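Local coordinates for protein alpha-rhamnosidase (Dictyoglomus thermophilum, PDB 6I60) that probably hydrolyses terminal non-reducing alpha-L-rhamnose residues in alpha-L-rhamnosides, at residues E584-F589 / S642-L647; L512-A517 / I566-Y571; N532-A537 / G542-V547. All coordinates share one frame; numbering follows the deposited sequence.

Contact 1 of 3, residues E584-F589 / S642-L647; sequences EHYEGF and SKIAKL
Tyr586, on the first turn of helix 586-599, reaches across to Ile644 and Ala645 on helix 626-648 and is the residue that loses most surface to this contact. Its side chain leaves the backbone with CG anti to the backbone N (chi1 -176°), which carries the ring toward helix 626-648; the closest CA atoms, those of Tyr586 and Ile644, are 8.3 Å apart. The Ile644 branch that meets it is the methyl CG2, which sits at the rim of the aromatic ring, near its plane, 3.7 Å from Tyr586 CD2. The two side chains run past one another in opposite directions, so they pack alongside rather than end against end. Both helices belong to the six-hairpin glycosidase domain, the (alpha/alpha)6 barrel of this enzyme family, and the contact is plain buried packing between two of its helices. Further out on the ring, the Tyr586 hydroxyl passes beside Ala645 CB, and the ring carbon Tyr586 CZ lies 4.2 Å from Ala645 CB. The polar end of Tyr586 has its partner outside the two segments: OH is hydrogen-bonded to Asp653 OD2 of helix 651-672, a bond that probably helps to hold the rotation of the ring. The other branch of Ile644 turns to Phe589, one helical turn after His585, the N-cap residue: Ile644 CD1 comes within 4.2 Å of Phe589 CE2. The same phenylalanine meets Tyr565 edge-to-face, while Leu641 and Leu648 of helix 626-648 also touch Tyr586.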
ATOM      1  N   GLU A 584     -13.383 -11.308  -9.875  1.00 57.81           N
ATOM      2  CA  GLU A 584     -13.339 -11.973  -8.578  1.00 58.92           C
ATOM      3  C   GLU A 584     -14.178 -11.247  -7.532  1.00 59.56           C
ATOM      4  O   GLU A 584     -14.727 -11.888  -6.628  1.00 58.50           O
ATOM      5  CB  GLU A 584     -11.887 -12.097  -8.115  1.00 56.97           C
ATOM      6  CG  GLU A 584     -11.709 -12.731  -6.751  1.00 63.77           C
ATOM      7  CD  GLU A 584     -10.281 -12.635  -6.256  1.00 80.36           C
ATOM      8  OE1 GLU A 584     -10.062 -12.786  -5.034  1.00 76.97           O
ATOM      9  OE2 GLU A 584      -9.379 -12.409  -7.092  1.00 84.02           O
ATOM     10  N   HIS A 585     -14.300  -9.921  -7.638  1.00 55.38           N
ATOM     11  CA  HIS A 585     -15.049  -9.124  -6.672  1.00 55.66           C
ATOM     12  C   HIS A 585     -16.294  -8.484  -7.281  1.00 55.26           C
ATOM     13  O   HIS A 585     -16.875  -7.575  -6.678  1.00 49.46           O
ATOM     14  CB  HIS A 585     -14.152  -8.044  -6.065  1.00 53.25           C
ATOM     15  CG  HIS A 585     -13.082  -8.577  -5.163  1.00 56.53           C
ATOM     16  ND1 HIS A 585     -13.335  -8.991  -3.872  1.00 56.15           N
ATOM     17  CD2 HIS A 585     -11.754  -8.753  -5.361  1.00 54.81           C
ATOM     18  CE1 HIS A 585     -12.210  -9.405  -3.317  1.00 58.45           C
ATOM     19  NE2 HIS A 585     -11.236  -9.271  -4.199  1.00 57.95           N
ATOM     20  N   TYR A 586     -16.722  -8.944  -8.461  1.00 59.44           N
ATOM     21  CA  TYR A 586     -17.837  -8.293  -9.146  1.00 52.77           C
ATOM     22  C   TYR A 586     -19.137  -8.436  -8.364  1.00 54.12           C
ATOM     23  O   TYR A 586     -19.929  -7.490  -8.292  1.00 58.75           O
ATOM     24  CB  TYR A 586     -17.999  -8.857 -10.556  1.00 45.23           C
ATOM     25  CG  TYR A 586     -19.071  -8.156 -11.357  1.00 53.67           C
ATOM     26  CD1 TYR A 586     -20.342  -8.703 -11.482  1.00 54.27           C
ATOM     27  CD2 TYR A 586     -18.818  -6.939 -11.979  1.00 61.31           C
ATOM     28  CE1 TYR A 586     -21.328  -8.062 -12.207  1.00 56.92           C
ATOM     29  CE2 TYR A 586     -19.799  -6.289 -12.709  1.00 60.40           C
ATOM     30  CZ  TYR A 586     -21.053  -6.857 -12.819  1.00 65.21           C
ATOM     31  OH  TYR A 586     -22.037  -6.221 -13.542  1.00 61.04           O
ATOM     32  N   GLU A 587     -19.380  -9.612  -7.779  1.00 51.69           N
ATOM     33  CA  GLU A 587     -20.590  -9.799  -6.984  1.00 48.08           C
ATOM     34  C   GLU A 587     -20.603  -8.885  -5.765  1.00 54.61           C
ATOM     35  O   GLU A 587     -21.668  -8.399  -5.367  1.00 53.52           O
ATOM     36  CB  GLU A 587     -20.719 -11.261  -6.560  1.00 60.25           C
ATOM     37  CG  GLU A 587     -21.434 -12.136  -7.578  1.00 68.43           C
ATOM     38  CD  GLU A 587     -22.128 -13.326  -6.943  1.00 79.46           C
ATOM     39  OE1 GLU A 587     -21.813 -13.651  -5.777  1.00 77.32           O
ATOM     40  OE2 GLU A 587     -22.993 -13.934  -7.609  1.00 94.44           O
ATOM     41  N   GLY A 588     -19.437  -8.637  -5.164  1.00 58.14           N
ATOM     42  CA  GLY A 588     -19.370  -7.683  -4.072  1.00 50.94           C
ATOM     43  C   GLY A 588     -19.689  -6.268  -4.507  1.00 50.20           C
ATOM     44  O   GLY A 588     -20.277  -5.498  -3.741  1.00 49.22           O
ATOM     45  N   PHE A 589     -19.313  -5.904  -5.735  1.00 50.33           N
ATOM     46  CA  PHE A 589     -19.657  -4.585  -6.254  1.00 50.40           C
ATOM     47  C   PHE A 589     -21.161  -4.461  -6.455  1.00 52.41           C
ATOM     48  O   PHE A 589     -21.769  -3.449  -6.086  1.00 47.03           O
ATOM     49  CB  PHE A 589     -18.927  -4.319  -7.573  1.00 51.10           C
ATOM     50  CG  PHE A 589     -17.440  -4.538  -7.514  1.00 53.12           C
ATOM     51  CD1 PHE A 589     -16.747  -4.441  -6.318  1.00 50.75           C
ATOM     52  CD2 PHE A 589     -16.732  -4.829  -8.670  1.00 47.77           C
ATOM     53  CE1 PHE A 589     -15.382  -4.640  -6.276  1.00 49.67           C
ATOM     54  CE2 PHE A 589     -15.368  -5.027  -8.633  1.00 42.27           C
ATOM     55  CZ  PHE A 589     -14.693  -4.933  -7.436  1.00 47.45           C
ATOM     56  N   SER A 642     -21.024   0.021 -14.202  1.00 55.79           N
ATOM     57  CA  SER A 642     -21.496  -0.197 -15.564  1.00 58.64           C
ATOM     58  C   SER A 642     -20.334  -0.278 -16.545  1.00 56.45           C
ATOM     59  O   SER A 642     -20.440  -0.946 -17.580  1.00 56.70           O
ATOM     60  CB  SER A 642     -22.466   0.912 -15.971  1.00 57.59           C
ATOM     61  OG  SER A 642     -21.783   1.989 -16.587  1.00 61.49           O
ATOM     62  N   LYS A 643     -19.222   0.394 -16.238  1.00 58.22           N
ATOM     63  CA  LYS A 643     -18.031   0.271 -17.070  1.00 61.27           C
ATOM     64  C   LYS A 643     -17.368  -1.087 -16.878  1.00 60.64           C
ATOM     65  O   LYS A 643     -16.823  -1.660 -17.830  1.00 57.11           O
ATOM     66  CB  LYS A 643     -17.049   1.400 -16.756  1.00 62.18           C
ATOM     67  CG  LYS A 643     -16.391   2.012 -17.983  1.00 65.62           C
ATOM     68  CD  LYS A 643     -16.197   3.514 -17.825  1.00 59.84           C
ATOM     69  CE  LYS A 643     -15.704   4.144 -19.121  1.00 63.45           C
ATOM     70  NZ  LYS A 643     -15.645   5.633 -19.038  1.00 67.49           N
ATOM     71  N   ILE A 644     -17.408  -1.618 -15.654  1.00 65.29           N
ATOM     72  CA  ILE A 644     -16.869  -2.950 -15.397  1.00 61.14           C
ATOM     73  C   ILE A 644     -17.771  -4.016 -16.008  1.00 61.50           C
ATOM     74  O   ILE A 644     -17.292  -5.029 -16.533  1.00 62.65           O
ATOM     75  CB  ILE A 644     -16.680  -3.161 -13.881  1.00 60.97           C
ATOM     76  CG1 ILE A 644     -15.537  -2.286 -13.358  1.00 57.05           C
ATOM     77  CG2 ILE A 644     -16.419  -4.627 -13.563  1.00 59.50           C
ATOM     78  CD1 ILE A 644     -15.407  -2.283 -11.850  1.00 44.89           C
ATOM     79  N   ALA A 645     -19.088  -3.803 -15.958  1.00 61.82           N
ATOM     80  CA  ALA A 645     -20.016  -4.773 -16.529  1.00 59.63           C
ATOM     81  C   ALA A 645     -19.819  -4.906 -18.033  1.00 52.96           C
ATOM     82  O   ALA A 645     -19.820  -6.019 -18.570  1.00 55.22           O
ATOM     83  CB  ALA A 645     -21.458  -4.376 -16.210  1.00 57.04           C
ATOM     84  N   LYS A 646     -19.645  -3.780 -18.730  1.00 51.33           N
ATOM     85  CA  LYS A 646     -19.411  -3.837 -20.168  1.00 56.75           C
ATOM     86  C   LYS A 646     -18.091  -4.523 -20.491  1.00 62.28           C
ATOM     87  O   LYS A 646     -17.982  -5.201 -21.520  1.00 60.23           O
ATOM     88  CB  LYS A 646     -19.438  -2.430 -20.763  1.00 51.49           C
ATOM     89  CG  LYS A 646     -19.258  -2.395 -22.271  1.00 53.38           C
ATOM     90  CD  LYS A 646     -19.654  -1.048 -22.847  1.00 56.90           C
ATOM     91  CE  LYS A 646     -19.941  -1.152 -24.335  1.00 66.55           C
ATOM     92  NZ  LYS A 646     -20.540  -2.469 -24.692  1.00 72.34           N
ATOM     93  N   LEU A 647     -17.086  -4.367 -19.625  1.00 61.62           N
ATOM     94  CA  LEU A 647     -15.800  -5.018 -19.851  1.00 54.55           C
ATOM     95  C   LEU A 647     -15.923  -6.534 -19.777  1.00 55.76           C
ATOM     96  O   LEU A 647     -15.343  -7.250 -20.600  1.00 59.44           O
ATOM     97  CB  LEU A 647     -14.776  -4.521 -18.833  1.00 58.59           C
ATOM     98  CG  LEU A 647     -14.176  -3.141 -19.084  1.00 65.19           C
ATOM     99  CD1 LEU A 647     -13.576  -2.582 -17.801  1.00 58.14           C
ATOM    100  CD2 LEU A 647     -13.136  -3.215 -20.189  1.00 63.49           C
TER

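Contact 2 of 3, residues L512-A517 / I566-Y571; sequences LSAEEA and ITIAWY
Apolar packing brings Ala514 against Tyr571 and Ile568. The methyl Ala514 CB lies at the edge of the tyrosine ring, near its plane, 3.7 Å from Tyr571 CD2, and also approaches Ile568 CG1 at 4.1 Å. Tyr571 holds CG anti to the carbonyl carbon (chi1 -83°), which swings the ring toward helix 514-520. Tyr527 of helix 524-535 adds to this apolar cluster by touching both Ala514 and Ile568. These helices are part of the catalytic-domain (alpha/alpha)6 barrel, and here the start of helix 514-520 is packed against the middle of helix 564-576. The polar interactions are indirect, running through Arg765 beside a van der Waals contact of Glu515 with the phenol. Glu515 runs out extended past the phenol, its length at about a right angle to the tyrosine side chain, with Glu515 CB 3.9 Å from Tyr571 OH and the carboxylate plane turned 23° from the ring plane. No hydrogen bond joins the pair directly; Arg765 NH2 binds both, as a salt bridge to Glu515 OE1 and a hydrogen bond to Tyr571 OH, while Glu515 OE2 bonds Tyr575 OH. Replacing Tyr571 by an alanine would probably open a gap beside Ala514 and cost Arg765 its hydroxyl partner.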
ATOM      1  N   LEU A 512      -8.605   7.736  -1.462  1.00 54.87           N
ATOM      2  CA  LEU A 512      -8.163   8.997  -2.050  1.00 52.01           C
ATOM      3  C   LEU A 512      -6.669   8.998  -2.352  1.00 55.83           C
ATOM      4  O   LEU A 512      -6.223   9.728  -3.244  1.00 51.10           O
ATOM      5  CB  LEU A 512      -8.511  10.158  -1.121  1.00 48.27           C
ATOM      6  CG  LEU A 512     -10.003  10.430  -0.931  1.00 47.23           C
ATOM      7  CD1 LEU A 512     -10.230  11.259   0.318  1.00 43.48           C
ATOM      8  CD2 LEU A 512     -10.590  11.117  -2.156  1.00 45.88           C
ATOM      9  N   SER A 513      -5.882   8.206  -1.625  1.00 53.53           N
ATOM     10  CA  SER A 513      -4.444   8.140  -1.839  1.00 56.41           C
ATOM     11  C   SER A 513      -4.019   6.890  -2.600  1.00 49.85           C
ATOM     12  O   SER A 513      -2.818   6.623  -2.709  1.00 47.49           O
ATOM     13  CB  SER A 513      -3.701   8.220  -0.501  1.00 53.42           C
ATOM     14  OG  SER A 513      -3.967   7.092   0.314  1.00 53.07           O
ATOM     15  N   ALA A 514      -4.973   6.128  -3.139  1.00 54.12           N
ATOM     16  CA  ALA A 514      -4.621   4.893  -3.833  1.00 51.46           C
ATOM     17  C   ALA A 514      -3.905   5.178  -5.148  1.00 46.70           C
ATOM     18  O   ALA A 514      -2.988   4.445  -5.531  1.00 48.53           O
ATOM     19  CB  ALA A 514      -5.872   4.047  -4.069  1.00 51.92           C
ATOM     20  N   GLU A 515      -4.309   6.238  -5.853  1.00 50.73           N
ATOM     21  CA  GLU A 515      -3.659   6.571  -7.116  1.00 53.07           C
ATOM     22  C   GLU A 515      -2.225   7.039  -6.904  1.00 54.37           C
ATOM     23  O   GLU A 515      -1.352   6.755  -7.734  1.00 52.06           O
ATOM     24  CB  GLU A 515      -4.464   7.639  -7.857  1.00 51.56           C
ATOM     25  CG  GLU A 515      -3.995   7.898  -9.280  1.00 48.34           C
ATOM     26  CD  GLU A 515      -4.911   8.844 -10.034  1.00 52.50           C
ATOM     27  OE1 GLU A 515      -5.259   9.907  -9.480  1.00 56.64           O
ATOM     28  OE2 GLU A 515      -5.283   8.523 -11.182  1.00 59.28           O
ATOM     29  N   GLU A 516      -1.960   7.747  -5.804  1.00 49.29           N
ATOM     30  CA  GLU A 516      -0.599   8.198  -5.532  1.00 48.30           C
ATOM     31  C   GLU A 516       0.319   7.024  -5.222  1.00 49.55           C
ATOM     32  O   GLU A 516       1.442   6.954  -5.736  1.00 52.83           O
ATOM     33  CB  GLU A 516      -0.602   9.199  -4.377  1.00 49.72           C
ATOM     34  CG  GLU A 516       0.735   9.339  -3.664  1.00 50.44           C
ATOM     35  CD  GLU A 516       0.839   8.449  -2.438  1.00 50.65           C
ATOM     36  OE1 GLU A 516       1.848   7.723  -2.314  1.00 49.48           O
ATOM     37  OE2 GLU A 516      -0.090   8.473  -1.605  1.00 50.75           O
ATOM     38  N   ALA A 517      -0.143   6.091  -4.385  1.00 46.74           N
ATOM     39  CA  ALA A 517       0.689   4.955  -3.999  1.00 50.23           C
ATOM     40  C   ALA A 517       1.023   4.080  -5.201  1.00 50.23           C
ATOM     41  O   ALA A 517       2.133   3.542  -5.301  1.00 42.89           O
ATOM     42  CB  ALA A 517      -0.016   4.138  -2.918  1.00 42.04           C
ATOM     43  N   ILE A 566     -14.814  -0.583  -5.012  1.00 48.68           N
ATOM     44  CA  ILE A 566     -14.806  -0.562  -6.471  1.00 48.03           C
ATOM     45  C   ILE A 566     -13.688   0.326  -7.007  1.00 51.88           C
ATOM     46  O   ILE A 566     -13.148   0.061  -8.087  1.00 51.05           O
ATOM     47  CB  ILE A 566     -16.172  -0.109  -7.011  1.00 47.52           C
ATOM     48  CG1 ILE A 566     -16.535   1.259  -6.445  1.00 60.99           C
ATOM     49  CG2 ILE A 566     -17.252  -1.105  -6.655  1.00 58.33           C
ATOM     50  CD1 ILE A 566     -16.979   2.223  -7.493  1.00 60.29           C
ATOM     51  N   THR A 567     -13.325   1.386  -6.280  1.00 52.21           N
ATOM     52  CA  THR A 567     -12.316   2.315  -6.779  1.00 54.95           C
ATOM     53  C   THR A 567     -10.941   1.661  -6.825  1.00 51.68           C
ATOM     54  O   THR A 567     -10.263   1.691  -7.858  1.00 49.99           O
ATOM     55  CB  THR A 567     -12.283   3.576  -5.912  1.00 49.58           C
ATOM     56  OG1 THR A 567     -13.481   4.333  -6.124  1.00 47.54           O
ATOM     57  CG2 THR A 567     -11.076   4.435  -6.260  1.00 40.83           C
ATOM     58  N   ILE A 568     -10.514   1.062  -5.711  1.00 47.08           N
ATOM     59  CA  ILE A 568      -9.207   0.413  -5.679  1.00 52.69           C
ATOM     60  C   ILE A 568      -9.162  -0.737  -6.676  1.00 48.72           C
ATOM     61  O   ILE A 568      -8.149  -0.953  -7.354  1.00 53.86           O
ATOM     62  CB  ILE A 568      -8.876  -0.052  -4.249  1.00 45.52           C
ATOM     63  CG1 ILE A 568      -8.711   1.157  -3.326  1.00 39.50           C
ATOM     64  CG2 ILE A 568      -7.616  -0.899  -4.236  1.00 44.19           C
ATOM     65  CD1 ILE A 568      -8.582   0.798  -1.864  1.00 45.51           C
ATOM     66  N   ALA A 569     -10.263  -1.480  -6.800  1.00 48.89           N
ATOM     67  CA  ALA A 569     -10.312  -2.560  -7.779  1.00 50.27           C
ATOM     68  C   ALA A 569     -10.217  -2.018  -9.201  1.00 50.49           C
ATOM     69  O   ALA A 569      -9.525  -2.597 -10.046  1.00 51.57           O
ATOM     70  CB  ALA A 569     -11.587  -3.380  -7.596  1.00 37.40           C
ATOM     71  N   TRP A 570     -10.901  -0.906  -9.482  1.00 50.76           N
ATOM     72  CA  TRP A 570     -10.792  -0.288 -10.800  1.00 51.74           C
ATOM     73  C   TRP A 570      -9.388   0.247 -11.047  1.00 51.22           C
ATOM     74  O   TRP A 570      -8.919   0.252 -12.191  1.00 48.54           O
ATOM     75  CB  TRP A 570     -11.823   0.831 -10.948  1.00 47.36           C
ATOM     76  CG  TRP A 570     -11.707   1.587 -12.233  1.00 53.44           C
ATOM     77  CD1 TRP A 570     -11.091   2.789 -12.424  1.00 57.20           C
ATOM     78  CD2 TRP A 570     -12.218   1.191 -13.511  1.00 59.42           C
ATOM     79  NE1 TRP A 570     -11.187   3.168 -13.742  1.00 55.04           N
ATOM     80  CE2 TRP A 570     -11.875   2.204 -14.430  1.00 59.82           C
ATOM     81  CE3 TRP A 570     -12.933   0.080 -13.968  1.00 59.85           C
ATOM     82  CZ2 TRP A 570     -12.223   2.138 -15.778  1.00 59.63           C
ATOM     83  CZ3 TRP A 570     -13.278   0.017 -15.307  1.00 60.03           C
ATOM     84  CH2 TRP A 570     -12.922   1.040 -16.196  1.00 59.88           C
ATOM     85  N   TYR A 571      -8.705   0.700  -9.993  1.00 54.01           N
ATOM     86  CA  TYR A 571      -7.325   1.150 -10.143  1.00 50.33           C
ATOM     87  C   TYR A 571      -6.413  -0.003 -10.540  1.00 51.54           C
ATOM     88  O   TYR A 571      -5.501   0.171 -11.358  1.00 51.75           O
ATOM     89  CB  TYR A 571      -6.838   1.796  -8.845  1.00 49.93           C
ATOM     90  CG  TYR A 571      -7.238   3.247  -8.685  1.00 54.83           C
ATOM     91  CD1 TYR A 571      -7.539   4.032  -9.793  1.00 49.24           C
ATOM     92  CD2 TYR A 571      -7.315   3.832  -7.428  1.00 48.35           C
ATOM     93  CE1 TYR A 571      -7.904   5.356  -9.650  1.00 45.63           C
ATOM     94  CE2 TYR A 571      -7.682   5.156  -7.277  1.00 46.87           C
ATOM     95  CZ  TYR A 571      -7.974   5.912  -8.391  1.00 42.90           C
ATOM     96  OH  TYR A 571      -8.337   7.230  -8.245  1.00 57.37           O
TER

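Contact 3 of 3, residues N532-A537 / G542-V547; sequences NDIRDA and GSLSDV
Ala537 and Leu544 bring their CA atoms to 6.5 Å as the chain, having left helix 524-535, turns back so that the irregular segment 542-547 runs past the end of 532-537 without a hydrogen bond between them. Near this approach the carbonyl atoms Ala537 O and Ser543 O are 4.0 Å apart, and Ala537 O is taken up by Tyr555 OH. Gly542, which leads into the return segment, has a positive phi of 88°, a conformation in which a CB would press on the preceding carbonyl oxygen.

The side-chain contact is carried by Ile534 and Leu544. Ile534 CG2, anti to the backbone N, meets the methyl Leu544 CD2 at 3.6 Å, and the two side chains cross obliquely. Leu544 CD2 also lies 3.7 Å from the carbonyl oxygen of Ile534, so this one methyl rests on both the side chain and the backbone of the helix. The contact thus folds a connection between two helices of the (alpha/alpha)6 barrel back on the helix it leaves. Tyr565 of helix 564-576 touches both Ile534 and Leu544, and Tyr592 of helix 586-599 packs on Leu544.

With its CB directed away from the return segment, Arg535 forms a salt bridge with Asp536, the next residue. Arg535 NE and NH2 both grip Asp536 OD2, side-on, with Arg535 NH2 2.9 Å from it; OD2 lies in the guanidinium plane, yet both donors reach it from the same face of the carboxylate, well out of its plane. Asn532 CA lies over the centre of one guanidinium face. The other carboxylate oxygen, Asp536 OD1, pairs with Arg226 NE from strand 226-233, so the acid is shared by two arginines, which probably favours its charged form.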
ATOM      1  N   ASN A 532      -9.390  -8.270  -0.560  1.00 50.84           N
ATOM      2  CA  ASN A 532      -9.959  -9.419   0.132  1.00 54.31           C
ATOM      3  C   ASN A 532     -10.467  -9.027   1.513  1.00 54.87           C
ATOM      4  O   ASN A 532     -11.497  -9.536   1.968  1.00 60.42           O
ATOM      5  CB  ASN A 532      -8.923 -10.538   0.240  1.00 51.09           C
ATOM      6  CG  ASN A 532      -8.741 -11.293  -1.060  1.00 49.58           C
ATOM      7  OD1 ASN A 532      -9.631 -11.317  -1.911  1.00 54.03           O
ATOM      8  ND2 ASN A 532      -7.581 -11.917  -1.222  1.00 44.89           N
ATOM      9  N   ASP A 533      -9.749  -8.131   2.199  1.00 54.45           N
ATOM     10  CA  ASP A 533     -10.179  -7.693   3.525  1.00 53.89           C
ATOM     11  C   ASP A 533     -11.535  -7.004   3.462  1.00 48.84           C
ATOM     12  O   ASP A 533     -12.379  -7.194   4.347  1.00 41.35           O
ATOM     13  CB  ASP A 533      -9.134  -6.760   4.137  1.00 55.91           C
ATOM     14  CG  ASP A 533      -7.847  -7.479   4.496  1.00 62.24           C
ATOM     15  OD1 ASP A 533      -7.820  -8.726   4.428  1.00 65.77           O
ATOM     16  OD2 ASP A 533      -6.860  -6.794   4.843  1.00 60.25           O
ATOM     17  N   ILE A 534     -11.759  -6.195   2.425  1.00 51.63           N
ATOM     18  CA  ILE A 534     -13.065  -5.574   2.236  1.00 52.37           C
ATOM     19  C   ILE A 534     -14.116  -6.631   1.930  1.00 49.97           C
ATOM     20  O   ILE A 534     -15.260  -6.545   2.393  1.00 48.27           O
ATOM     21  CB  ILE A 534     -12.984  -4.508   1.127  1.00 49.20           C
ATOM     22  CG1 ILE A 534     -11.990  -3.414   1.521  1.00 45.59           C
ATOM     23  CG2 ILE A 534     -14.354  -3.917   0.842  1.00 45.91           C
ATOM     24  CD1 ILE A 534     -11.121  -2.947   0.381  1.00 46.54           C
ATOM     25  N   ARG A 535     -13.743  -7.652   1.154  1.00 50.45           N
ATOM     26  CA  ARG A 535     -14.668  -8.743   0.864  1.00 53.10           C
ATOM     27  C   ARG A 535     -15.001  -9.533   2.124  1.00 53.85           C
ATOM     28  O   ARG A 535     -16.135  -9.997   2.291  1.00 54.87           O
ATOM     29  CB  ARG A 535     -14.069  -9.655  -0.207  1.00 57.07           C
ATOM     30  CG  ARG A 535     -14.993 -10.762  -0.682  1.00 55.76           C
ATOM     31  CD  ARG A 535     -14.202 -12.000  -1.069  1.00 58.93           C
ATOM     32  NE  ARG A 535     -13.331 -12.454   0.012  1.00 66.75           N
ATOM     33  CZ  ARG A 535     -12.119 -12.970  -0.170  1.00 62.93           C
ATOM     34  NH1 ARG A 535     -11.630 -13.098  -1.397  1.00 59.75           N
ATOM     35  NH2 ARG A 535     -11.396 -13.360   0.873  1.00 47.94           N
ATOM     36  N   ASP A 536     -14.029  -9.689   3.024  1.00 54.08           N
ATOM     37  CA  ASP A 536     -14.238 -10.415   4.270  1.00 50.35           C
ATOM     38  C   ASP A 536     -15.032  -9.618   5.296  1.00 51.17           C
ATOM     39  O   ASP A 536     -15.410 -10.177   6.332  1.00 62.07           O
ATOM     40  CB  ASP A 536     -12.890 -10.824   4.875  1.00 50.32           C
ATOM     41  CG  ASP A 536     -12.343 -12.107   4.274  1.00 61.32           C
ATOM     42  OD1 ASP A 536     -11.353 -12.646   4.814  1.00 56.51           O
ATOM     43  OD2 ASP A 536     -12.899 -12.577   3.258  1.00 67.72           O
ATOM     44  N   ALA A 537     -15.290  -8.337   5.045  1.00 45.94           N
ATOM     45  CA  ALA A 537     -16.068  -7.516   5.959  1.00 49.09           C
ATOM     46  C   ALA A 537     -17.372  -7.027   5.349  1.00 52.07           C
ATOM     47  O   ALA A 537     -18.101  -6.272   6.004  1.00 53.83           O
ATOM     48  CB  ALA A 537     -15.240  -6.315   6.436  1.00 46.88           C
ATOM     49  N   GLY A 542     -24.781  -6.055   1.702  1.00 52.72           N
ATOM     50  CA  GLY A 542     -23.843  -5.316   0.885  1.00 53.81           C
ATOM     51  C   GLY A 542     -23.139  -4.177   1.583  1.00 55.63           C
ATOM     52  O   GLY A 542     -22.394  -3.440   0.927  1.00 51.58           O
ATOM     53  N   SER A 543     -23.345  -4.011   2.888  1.00 57.96           N
ATOM     54  CA  SER A 543     -22.749  -2.904   3.620  1.00 57.31           C
ATOM     55  C   SER A 543     -21.250  -3.122   3.815  1.00 54.92           C
ATOM     56  O   SER A 543     -20.742  -4.245   3.770  1.00 52.79           O
ATOM     57  CB  SER A 543     -23.427  -2.732   4.979  1.00 55.54           C
ATOM     58  OG  SER A 543     -24.464  -1.770   4.916  1.00 59.42           O
ATOM     59  N   LEU A 544     -20.543  -2.018   4.041  1.00 55.71           N
ATOM     60  CA  LEU A 544     -19.112  -2.039   4.297  1.00 51.50           C
ATOM     61  C   LEU A 544     -18.799  -1.151   5.492  1.00 49.15           C
ATOM     62  O   LEU A 544     -19.492  -0.163   5.749  1.00 54.33           O
ATOM     63  CB  LEU A 544     -18.312  -1.571   3.074  1.00 45.54           C
ATOM     64  CG  LEU A 544     -18.382  -2.470   1.840  1.00 46.65           C
ATOM     65  CD1 LEU A 544     -17.712  -1.806   0.646  1.00 49.34           C
ATOM     66  CD2 LEU A 544     -17.745  -3.810   2.140  1.00 44.02           C
ATOM     67  N   SER A 545     -17.749  -1.514   6.221  1.00 52.04           N
ATOM     68  CA  SER A 545     -17.320  -0.752   7.383  1.00 53.37           C
ATOM     69  C   SER A 545     -16.412   0.399   6.964  1.00 52.40           C
ATOM     70  O   SER A 545     -15.707   0.326   5.953  1.00 45.14           O
ATOM     71  CB  SER A 545     -16.592  -1.649   8.383  1.00 47.73           C
ATOM     72  OG  SER A 545     -16.551  -1.054   9.668  1.00 53.70           O
ATOM     73  N   ASP A 546     -16.439   1.473   7.758  1.00 52.63           N
ATOM     74  CA  ASP A 546     -15.589   2.621   7.462  1.00 55.14           C
ATOM     75  C   ASP A 546     -14.116   2.303   7.689  1.00 60.85           C
ATOM     76  O   ASP A 546     -13.248   2.939   7.081  1.00 59.59           O
ATOM     77  CB  ASP A 546     -16.013   3.826   8.301  1.00 53.36           C
ATOM     78  CG  ASP A 546     -17.149   4.605   7.666  1.00 54.91           C
ATOM     79  OD1 ASP A 546     -17.288   4.550   6.425  1.00 55.40           O
ATOM     80  OD2 ASP A 546     -17.903   5.271   8.405  1.00 57.34           O
ATOM     81  N   VAL A 547     -13.813   1.332   8.552  1.00 52.77           N
ATOM     82  CA  VAL A 547     -12.455   0.837   8.730  1.00 52.55           C
ATOM     83  C   VAL A 547     -12.430  -0.647   8.379  1.00 54.56           C
ATOM     84  O   VAL A 547     -13.347  -1.400   8.729  1.00 46.66           O
ATOM     85  CB  VAL A 547     -11.917   1.093  10.158  1.00 52.43           C
ATOM     86  CG1 VAL A 547     -12.282   2.493  10.619  1.00 54.28           C
ATOM     87  CG2 VAL A 547     -12.428   0.065  11.149  1.00 57.68           C
TER

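Helix 564-576 ties the three sites together. Its segment 566-571 forms half of contact 2 and also packs on contact 1: Phe589 CZ lies 3.5 Å from Ala569 CB. Tyr565 of the same helix touches Ile534 and Leu544 of contact 3 and His585 and Phe589 of contact 1. Contacts 1 and 3 also touch, His585 CE1 lying 3.6 Å from Arg535 CB. Contacts 2 and 3 do not, their nearest atoms being about 5 Å apart. The three centres lie about 16 Å from one another. One bound 2-(2-ethoxyethoxy)ethanol lies about 6 Å from the Ser543 side chain; another occupies the pocket of Tyr656, Glu659 and Leu660, and the Tyr586 side chain is about 14 Å from a bound molecule.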